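Local coordinates for protein alkaline serine protease (Pseudoalteromonas sp., PDB 1Y9Z) that probably hydrolyses peptide bonds in proteins as a cold-adapted serine endopeptidase of the subtilisin-like family, carrying an inserted beta-barrel domain beside its alpha/beta catalytic domain, at residues R215-I219 with V231-N235; R281-Q285 with N311-P315; I306-S312 with P332-R338. All coordinates share one frame; numbering follows the deposited sequence.

Interaction 1 (R215-I219 with V231-N235); sequences RLADI and VVPHN
Arg215 sets one face of its guanidinium over Pro233, whose CB stands over the centre of the group, 3.7 Å from CZ. With CG anti to the backbone N (chi1 -167°) and the chain extended as far as NE, the arginine runs antiparallel to the proline side chain and reaches the next carbonyl. There NH2 donates to His234 O at 2.8 Å in a fairly straight bond (164°), which lies in the guanidinium plane but rises above the plane of the carbonyl. Water 1, also at the guanidinium edge, joins NH1 to the same oxygen. NE bonds to Asn250, so several partners fix the rotation of the group.

Beyond the proline, Ala217 CB fits between Pro233 CD and Val231 CG1, each 3.6 Å away. Ile219 meets the same CG1 through its own CG1 at 3.9 Å. No direct backbone bond joins the two segments; instead water 2 accepts from Ala217 N and donates to Val231 O.

The two strands face each other without pairing directly, consistent with the inserted beta-barrel domain: strand 214-221 pairs with strand 351-360, strand 232-240 with strand 333-336, and His234 rests against helix 291-300.

Interaction 2 (R281-Q285 with N311-P315); sequences RVGNQ and NSALP
Asn311 ND2 is gripped by three oxygens of the 281-285 loop. The straightest bond goes to Arg281 O, 3.0 Å away at 167°, close to the plane of the amide though well above the plane of the carbonyl it meets. Gly283 O takes a weak, bent bond, and Asn284 OD1 a longer one of 3.3 Å. The side chain reaches them with CG between its own backbone N and carbonyl carbon (chi1 49°), which aims the amide across the gap while OD1 turns back toward its own loop. There OD1 accepts from Leu314 N at 3.2 Å, nearly along the C=O axis, forming an Asx motif that shapes the turn.

The two asparagines approach from opposite directions with their amide planes steeply inclined, 76° apart. Their OD1 atoms, both acceptors, come within 3.0 Å of each other, a proximity probably eased in part by the N-H that Asn311 gives to Asn284 OD1. Leu314 lays its methyl CD1 against the Asn284 amide, 3.5 Å from CG.

Water 3 ties four groups together: it accepts from Arg281 NH1, Asn284 ND2 and Asn311 N, and donates to Leu314 O at 2.8 Å. Arg281 also forms a salt bridge with Glu291 through NE, tying the contact to helix 291-300.

Replacing Asn311 with a leucine would probably leave Arg281 O without this donor and Leu314 N without its side-chain acceptor, so that both loops could shift. The amide is used at both ends, its nitrogen clasping the neighbouring loop and its oxygen bracing its own, and two irregular loops are thereby held together by hydrogen bonds and one shared water rather than by strand pairing.

Interaction 3 (I306-S312 with P332-R338); sequences IIVYSNS and PSVSVDR
The guanidinium of Arg338 has Ser312 N over one face, 3.6 Å from the plane of the group and nearer its periphery than its centre, and Ser310 O at its edge. NH1 donates to that oxygen at 3.0 Å, on a lone pair and in the planes of both groups. The Tyr309 ring, inclined 26° to the guanidinium, approaches obliquely, with CE2 3.8 Å from NH1. An extended chain with CG anti to the backbone N (chi1 -171°) carries the arginine alongside residues 310-312, and its CB and CG pass close to Ser310 O on the way. NH1 also forms a salt bridge with Glu280, while Tyr309 OH bonds to Glu259.

Before this end the two strands run parallel in regular register, Ile306 beside Ser333 through to Tyr309 beside Val336. Five backbone bonds join them, the straightest from Val308 N to Val334 O (2.9 Å, 175°). One face carries Ile307, Tyr309, Val334 and Val336: Val336 CG2 touches Tyr309 CB at 3.6 Å, and Ile307 CG1 lies 3.9 Å from Val334 CG2. The other bears Ile306 and Val308, which pack on helix 291-300, with Ser333 and Ser335. Water 4 donates to Ser310 OG and Ser335 OG, buried hydroxyls that also bond to Gly316 O and Arg281 NH2 respectively.

Where the strand pairing stops, Asp337, at the N-cap of helix 338-345, caps a backbone N with its side chain and bonds Thr340 OG1 through OD2. Glu280 probably balances the charge of Arg338, so the backbone ladder probably ends in a charge-balanced clasp on Ser310 O.

From the N terminus, interaction 1 comes first, closing a short excursion between strands 214-221 and 232-240 by bringing them face to face without direct pairing. Interaction 2 closes the longer loop that runs through helix 291-300 and strand 305-309. Interaction 3 opens on that strand: the two share Asn311 and Ser312, so one begins where the other ends, and neither nests in the other. Strand 333-336 joins interaction 3 to interaction 1 as the antiparallel neighbour of strand 232-240, with Val232 O bonded to Ser335 N. Arg281 joins interaction 2 to interaction 3 through Tyr309 O and Ser335 OG. Together they join these strands with the loops after strands 275-280 and 305-309, probably all within the inserted beta-barrel domain.

Interaction 1 (R215-I219 with V231-N235)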
loop_
_atom_site.group_PDB
_atom_site.type_symbol
_atom_site.label_atom_id
_atom_site.label_comp_id
_atom_site.label_asym_id
_atom_site.label_seq_id
_atom_site.Cartn_x
_atom_site.Cartn_y
_atom_site.Cartn_z
ATOM N N ARG A 215 -3.120 2.146 13.258
ATOM C CA ARG A 215 -4.148 3.137 13.503
ATOM C C ARG A 215 -5.273 2.902 12.505
ATOM O O ARG A 215 -5.021 2.561 11.348
ATOM C CB ARG A 215 -3.558 4.530 13.309
ATOM C CG ARG A 215 -4.417 5.639 13.835
ATOM C CD ARG A 215 -3.812 6.976 13.488
ATOM N NE ARG A 215 -4.647 8.050 13.997
ATOM C CZ ARG A 215 -4.733 9.251 13.442
ATOM N NH1 ARG A 215 -5.527 10.166 13.978
ATOM N NH2 ARG A 215 -4.030 9.528 12.351
ATOM N N LEU A 216 -6.510 3.071 12.955
ATOM C CA LEU A 216 -7.658 2.872 12.085
ATOM C C LEU A 216 -8.688 3.965 12.300
ATOM O O LEU A 216 -8.576 4.764 13.227
ATOM C CB LEU A 216 -8.292 1.503 12.345
ATOM C CG LEU A 216 -7.423 0.287 12.009
ATOM C CD1 LEU A 216 -8.107 -0.987 12.487
ATOM C CD2 LEU A 216 -7.174 0.237 10.509
ATOM N N ALA A 217 -9.683 3.996 11.424
ATOM C CA ALA A 217 -10.752 4.978 11.508
ATOM C C ALA A 217 -12.070 4.293 11.178
ATOM O O ALA A 217 -12.087 3.188 10.631
ATOM C CB ALA A 217 -10.491 6.122 10.535
ATOM N N ASP A 218 -13.175 4.948 11.509
ATOM C CA ASP A 218 -14.483 4.380 11.240
ATOM C C ASP A 218 -15.536 5.479 11.194
ATOM O O ASP A 218 -15.347 6.564 11.752
ATOM C CB ASP A 218 -14.842 3.366 12.334
ATOM C CG ASP A 218 -15.891 2.362 11.889
ATOM O OD1 ASP A 218 -16.401 2.476 10.754
ATOM O OD2 ASP A 218 -16.203 1.447 12.681
ATOM N N ILE A 219 -16.628 5.188 10.497
ATOM C CA ILE A 219 -17.767 6.092 10.377
ATOM C C ILE A 219 -18.971 5.187 10.562
ATOM O O ILE A 219 -19.127 4.209 9.833
ATOM C CB ILE A 219 -17.873 6.735 8.979
ATOM C CG1 ILE A 219 -16.663 7.628 8.712
ATOM C CG2 ILE A 219 -19.162 7.553 8.887
ATOM C CD1 ILE A 219 -16.621 8.180 7.294
ATOM N N VAL A 231 -11.954 4.070 5.221
ATOM C CA VAL A 231 -11.980 5.279 6.037
ATOM C C VAL A 231 -10.572 5.471 6.580
ATOM O O VAL A 231 -10.086 4.669 7.376
ATOM C CB VAL A 231 -12.970 5.151 7.214
ATOM C CG1 VAL A 231 -13.030 6.460 7.987
ATOM C CG2 VAL A 231 -14.350 4.776 6.692
ATOM N N VAL A 232 -9.914 6.534 6.140
ATOM C CA VAL A 232 -8.545 6.794 6.551
ATOM C C VAL A 232 -8.410 7.846 7.643
ATOM O O VAL A 232 -8.901 8.964 7.498
ATOM C CB VAL A 232 -7.703 7.245 5.339
ATOM C CG1 VAL A 232 -6.266 7.499 5.758
ATOM C CG2 VAL A 232 -7.770 6.197 4.245
ATOM N N PRO A 233 -7.752 7.496 8.761
ATOM C CA PRO A 233 -7.586 8.478 9.835
ATOM C C PRO A 233 -6.593 9.531 9.341
ATOM O O PRO A 233 -5.539 9.188 8.806
ATOM C CB PRO A 233 -7.042 7.638 10.989
ATOM C CG PRO A 233 -6.252 6.579 10.290
ATOM C CD PRO A 233 -7.136 6.204 9.118
ATOM N N HIS A 234 -6.927 10.807 9.501
ATOM C CA HIS A 234 -6.040 11.865 9.026
ATOM C C HIS A 234 -4.628 11.793 9.580
ATOM O O HIS A 234 -4.422 11.804 10.796
ATOM C CB HIS A 234 -6.609 13.251 9.339
ATOM C CG HIS A 234 -7.399 13.854 8.219
ATOM N ND1 HIS A 234 -7.143 13.583 6.893
ATOM C CD2 HIS A 234 -8.404 14.761 8.229
ATOM C CE1 HIS A 234 -7.957 14.297 6.135
ATOM N NE2 HIS A 234 -8.731 15.020 6.921
ATOM N N ASN A 235 -3.656 11.721 8.675
ATOM C CA ASN A 235 -2.252 11.680 9.055
ATOM C C ASN A 235 -1.871 13.118 9.397
ATOM O O ASN A 235 -1.304 13.837 8.573
ATOM C CB ASN A 235 -1.405 11.170 7.885
ATOM C CG ASN A 235 0.050 10.966 8.259
ATOM O OD1 ASN A 235 0.883 10.659 7.405
ATOM N ND2 ASN A 235 0.364 11.128 9.537
HETATM O O HOH W 1 -5.677 12.773 13.179
HETATM O O HOH W 2 -10.131 2.487 8.874
#

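Interaction 2 (R281-Q285 with N311-P315)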
loop_
_atom_site.group_PDB
_atom_site.type_symbol
_atom_site.label_atom_id
_atom_site.label_comp_id
_atom_site.label_asym_id
_atom_site.label_seq_id
_atom_site.Cartn_x
_atom_site.Cartn_y
_atom_site.Cartn_z
ATOM N N ARG A 281 -13.021 17.734 -0.500
ATOM C CA ARG A 281 -11.639 18.187 -0.478
ATOM C C ARG A 281 -11.406 19.261 -1.540
ATOM O O ARG A 281 -11.808 19.104 -2.692
ATOM C CB ARG A 281 -10.697 17.002 -0.728
ATOM C CG ARG A 281 -9.234 17.389 -0.893
ATOM C CD ARG A 281 -8.350 16.163 -1.081
ATOM N NE ARG A 281 -8.338 15.323 0.115
ATOM C CZ ARG A 281 -8.774 14.068 0.163
ATOM N NH1 ARG A 281 -9.263 13.477 -0.920
ATOM N NH2 ARG A 281 -8.731 13.402 1.309
ATOM N N VAL A 282 -10.773 20.359 -1.136
ATOM C CA VAL A 282 -10.462 21.446 -2.058
ATOM C C VAL A 282 -8.968 21.371 -2.339
ATOM O O VAL A 282 -8.149 21.586 -1.446
ATOM C CB VAL A 282 -10.795 22.827 -1.453
ATOM C CG1 VAL A 282 -10.360 23.932 -2.409
ATOM C CG2 VAL A 282 -12.286 22.927 -1.183
ATOM N N GLY A 283 -8.622 21.061 -3.583
ATOM C CA GLY A 283 -7.224 20.937 -3.951
ATOM C C GLY A 283 -6.768 19.507 -3.736
ATOM O O GLY A 283 -7.560 18.654 -3.337
ATOM N N ASN A 284 -5.494 19.239 -4.004
ATOM C CA ASN A 284 -4.939 17.902 -3.825
ATOM C C ASN A 284 -3.458 17.956 -3.500
ATOM O O ASN A 284 -2.754 18.881 -3.907
ATOM C CB ASN A 284 -5.152 17.050 -5.077
ATOM C CG ASN A 284 -6.542 16.454 -5.145
ATOM O OD1 ASN A 284 -7.310 16.738 -6.063
ATOM N ND2 ASN A 284 -6.873 15.618 -4.167
ATOM N N GLN A 285 -2.993 16.957 -2.761
ATOM C CA GLN A 285 -1.595 16.879 -2.375
ATOM C C GLN A 285 -0.709 16.685 -3.598
ATOM O O GLN A 285 -1.048 15.940 -4.515
ATOM C CB GLN A 285 -1.386 15.724 -1.396
ATOM C CG GLN A 285 0.051 15.559 -0.939
ATOM C CD GLN A 285 0.175 14.595 0.220
ATOM O OE1 GLN A 285 -0.439 14.793 1.268
ATOM N NE2 GLN A 285 0.968 13.547 0.040
ATOM N N ASN A 311 -12.426 14.925 -4.269
ATOM C CA ASN A 311 -13.022 15.767 -5.295
ATOM C C ASN A 311 -12.921 15.016 -6.621
ATOM O O ASN A 311 -12.328 13.939 -6.686
ATOM C CB ASN A 311 -12.287 17.109 -5.385
ATOM C CG ASN A 311 -10.782 16.949 -5.464
ATOM O OD1 ASN A 311 -10.263 16.235 -6.323
ATOM N ND2 ASN A 311 -10.071 17.619 -4.566
ATOM N N SER A 312 -13.494 15.586 -7.677
ATOM C CA SER A 312 -13.486 14.951 -8.992
ATOM C C SER A 312 -12.103 14.802 -9.630
ATOM O O SER A 312 -11.902 13.929 -10.474
ATOM C CB SER A 312 -14.405 15.717 -9.947
ATOM O OG SER A 312 -13.964 17.052 -10.110
ATOM N N ALA A 313 -11.157 15.646 -9.232
ATOM C CA ALA A 313 -9.801 15.587 -9.778
ATOM C C ALA A 313 -9.101 14.276 -9.404
ATOM O O ALA A 313 -8.424 13.664 -10.230
ATOM C CB ALA A 313 -8.989 16.774 -9.282
ATOM N N LEU A 314 -9.258 13.865 -8.149
ATOM C CA LEU A 314 -8.673 12.624 -7.642
ATOM C C LEU A 314 -9.731 11.961 -6.768
ATOM O O LEU A 314 -9.643 11.985 -5.540
ATOM C CB LEU A 314 -7.417 12.910 -6.810
ATOM C CG LEU A 314 -6.126 13.274 -7.549
ATOM C CD1 LEU A 314 -5.036 13.587 -6.533
ATOM C CD2 LEU A 314 -5.700 12.121 -8.449
ATOM N N PRO A 315 -10.747 11.351 -7.400
ATOM C CA PRO A 315 -11.855 10.675 -6.718
ATOM C C PRO A 315 -11.505 9.431 -5.905
ATOM O O PRO A 315 -12.313 8.966 -5.100
ATOM C CB PRO A 315 -12.818 10.369 -7.860
ATOM C CG PRO A 315 -11.890 10.097 -8.996
ATOM C CD PRO A 315 -10.875 11.211 -8.863
HETATM O O HOH W 3 -9.290 14.213 -3.835
#

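Interaction 3 (I306-S312 with P332-R338)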
loop_
_atom_site.group_PDB
_atom_site.type_symbol
_atom_site.label_atom_id
_atom_site.label_comp_id
_atom_site.label_asym_id
_atom_site.label_seq_id
_atom_site.Cartn_x
_atom_site.Cartn_y
_atom_site.Cartn_z
ATOM N N ILE A 306 -14.912 15.430 11.675
ATOM C CA ILE A 306 -14.798 15.859 10.285
ATOM C C ILE A 306 -14.569 14.717 9.302
ATOM O O ILE A 306 -13.772 13.814 9.554
ATOM C CB ILE A 306 -13.648 16.879 10.129
ATOM C CG1 ILE A 306 -13.843 18.033 11.115
ATOM C CG2 ILE A 306 -13.611 17.412 8.702
ATOM C CD1 ILE A 306 -12.654 18.965 11.219
ATOM N N ILE A 307 -15.277 14.774 8.178
ATOM C CA ILE A 307 -15.157 13.773 7.126
ATOM C C ILE A 307 -14.896 14.472 5.799
ATOM O O ILE A 307 -15.774 15.148 5.265
ATOM C CB ILE A 307 -16.442 12.943 6.971
ATOM C CG1 ILE A 307 -16.775 12.234 8.284
ATOM C CG2 ILE A 307 -16.262 11.926 5.852
ATOM C CD1 ILE A 307 -18.121 11.535 8.270
ATOM N N VAL A 308 -13.686 14.310 5.276
ATOM C CA VAL A 308 -13.310 14.919 4.007
ATOM C C VAL A 308 -13.415 13.875 2.904
ATOM O O VAL A 308 -12.862 12.781 3.032
ATOM C CB VAL A 308 -11.857 15.436 4.047
ATOM C CG1 VAL A 308 -11.466 16.004 2.690
ATOM C CG2 VAL A 308 -11.706 16.489 5.131
ATOM N N TYR A 309 -14.132 14.193 1.829
ATOM C CA TYR A 309 -14.245 13.250 0.726
ATOM C C TYR A 309 -13.575 13.788 -0.532
ATOM O O TYR A 309 -13.505 14.997 -0.752
ATOM C CB TYR A 309 -15.709 12.867 0.448
ATOM C CG TYR A 309 -16.631 13.968 -0.033
ATOM C CD1 TYR A 309 -17.208 14.870 0.861
ATOM C CD2 TYR A 309 -16.980 14.064 -1.381
ATOM C CE1 TYR A 309 -18.117 15.838 0.425
ATOM C CE2 TYR A 309 -17.885 15.027 -1.827
ATOM C CZ TYR A 309 -18.451 15.908 -0.919
ATOM O OH TYR A 309 -19.363 16.848 -1.352
ATOM N N SER A 310 -13.067 12.870 -1.343
ATOM C CA SER A 310 -12.361 13.215 -2.571
ATOM C C SER A 310 -13.144 14.050 -3.572
ATOM O O SER A 310 -14.360 13.904 -3.715
ATOM C CB SER A 310 -11.880 11.937 -3.263
ATOM O OG SER A 310 -11.027 11.191 -2.412
ATOM N N ASN A 311 -12.426 14.925 -4.269
ATOM C CA ASN A 311 -13.022 15.767 -5.295
ATOM C C ASN A 311 -12.921 15.016 -6.621
ATOM O O ASN A 311 -12.328 13.939 -6.686
ATOM C CB ASN A 311 -12.287 17.109 -5.385
ATOM C CG ASN A 311 -10.782 16.949 -5.464
ATOM O OD1 ASN A 311 -10.263 16.235 -6.323
ATOM N ND2 ASN A 311 -10.071 17.619 -4.566
ATOM N N SER A 312 -13.494 15.586 -7.677
ATOM C CA SER A 312 -13.486 14.951 -8.992
ATOM C C SER A 312 -12.103 14.802 -9.630
ATOM O O SER A 312 -11.902 13.929 -10.474
ATOM C CB SER A 312 -14.405 15.717 -9.947
ATOM O OG SER A 312 -13.964 17.052 -10.110
ATOM N N PRO A 332 -11.397 14.585 15.864
ATOM C CA PRO A 332 -11.125 13.486 14.933
ATOM C C PRO A 332 -11.589 13.808 13.516
ATOM O O PRO A 332 -12.729 14.221 13.302
ATOM C CB PRO A 332 -11.882 12.311 15.553
ATOM C CG PRO A 332 -13.030 12.980 16.253
ATOM C CD PRO A 332 -12.377 14.182 16.889
ATOM N N SER A 333 -10.691 13.633 12.554
ATOM C CA SER A 333 -11.011 13.889 11.157
ATOM C C SER A 333 -10.525 12.717 10.308
ATOM O O SER A 333 -9.485 12.120 10.594
ATOM C CB SER A 333 -10.374 15.207 10.696
ATOM O OG SER A 333 -8.971 15.215 10.888
ATOM N N VAL A 334 -11.292 12.387 9.273
ATOM C CA VAL A 334 -10.963 11.267 8.401
ATOM C C VAL A 334 -11.101 11.611 6.921
ATOM O O VAL A 334 -11.640 12.658 6.560
ATOM C CB VAL A 334 -11.877 10.056 8.700
ATOM C CG1 VAL A 334 -11.757 9.664 10.166
ATOM C CG2 VAL A 334 -13.324 10.392 8.357
ATOM N N SER A 335 -10.615 10.706 6.074
ATOM C CA SER A 335 -10.667 10.875 4.627
ATOM C C SER A 335 -11.335 9.669 3.968
ATOM O O SER A 335 -11.032 8.526 4.307
ATOM C CB SER A 335 -9.247 11.041 4.074
ATOM O OG SER A 335 -9.229 10.988 2.657
ATOM N N VAL A 336 -12.248 9.927 3.035
ATOM C CA VAL A 336 -12.946 8.867 2.311
ATOM C C VAL A 336 -12.949 9.214 0.822
ATOM O O VAL A 336 -12.749 10.375 0.456
ATOM C CB VAL A 336 -14.415 8.702 2.792
ATOM C CG1 VAL A 336 -14.447 8.317 4.267
ATOM C CG2 VAL A 336 -15.190 9.989 2.562
ATOM N N ASP A 337 -13.177 8.223 -0.036
ATOM C CA ASP A 337 -13.183 8.486 -1.471
ATOM C C ASP A 337 -14.450 9.228 -1.887
ATOM O O ASP A 337 -15.371 9.395 -1.083
ATOM C CB ASP A 337 -12.990 7.182 -2.270
ATOM C CG ASP A 337 -14.146 6.211 -2.131
ATOM O OD1 ASP A 337 -13.948 5.024 -2.468
ATOM O OD2 ASP A 337 -15.246 6.621 -1.710
ATOM N N ARG A 338 -14.497 9.684 -3.134
ATOM C CA ARG A 338 -15.647 10.448 -3.604
ATOM C C ARG A 338 -16.973 9.704 -3.570
ATOM O O ARG A 338 -17.989 10.263 -3.155
ATOM C CB ARG A 338 -15.393 10.980 -5.016
ATOM C CG ARG A 338 -16.454 11.967 -5.478
ATOM C CD ARG A 338 -16.062 12.652 -6.774
ATOM N NE ARG A 338 -17.022 13.687 -7.152
ATOM C CZ ARG A 338 -17.216 14.816 -6.478
ATOM N NH1 ARG A 338 -16.515 15.071 -5.381
ATOM N NH2 ARG A 338 -18.115 15.696 -6.901
HETATM O O HOH W 4 -9.892 10.580 0.034
#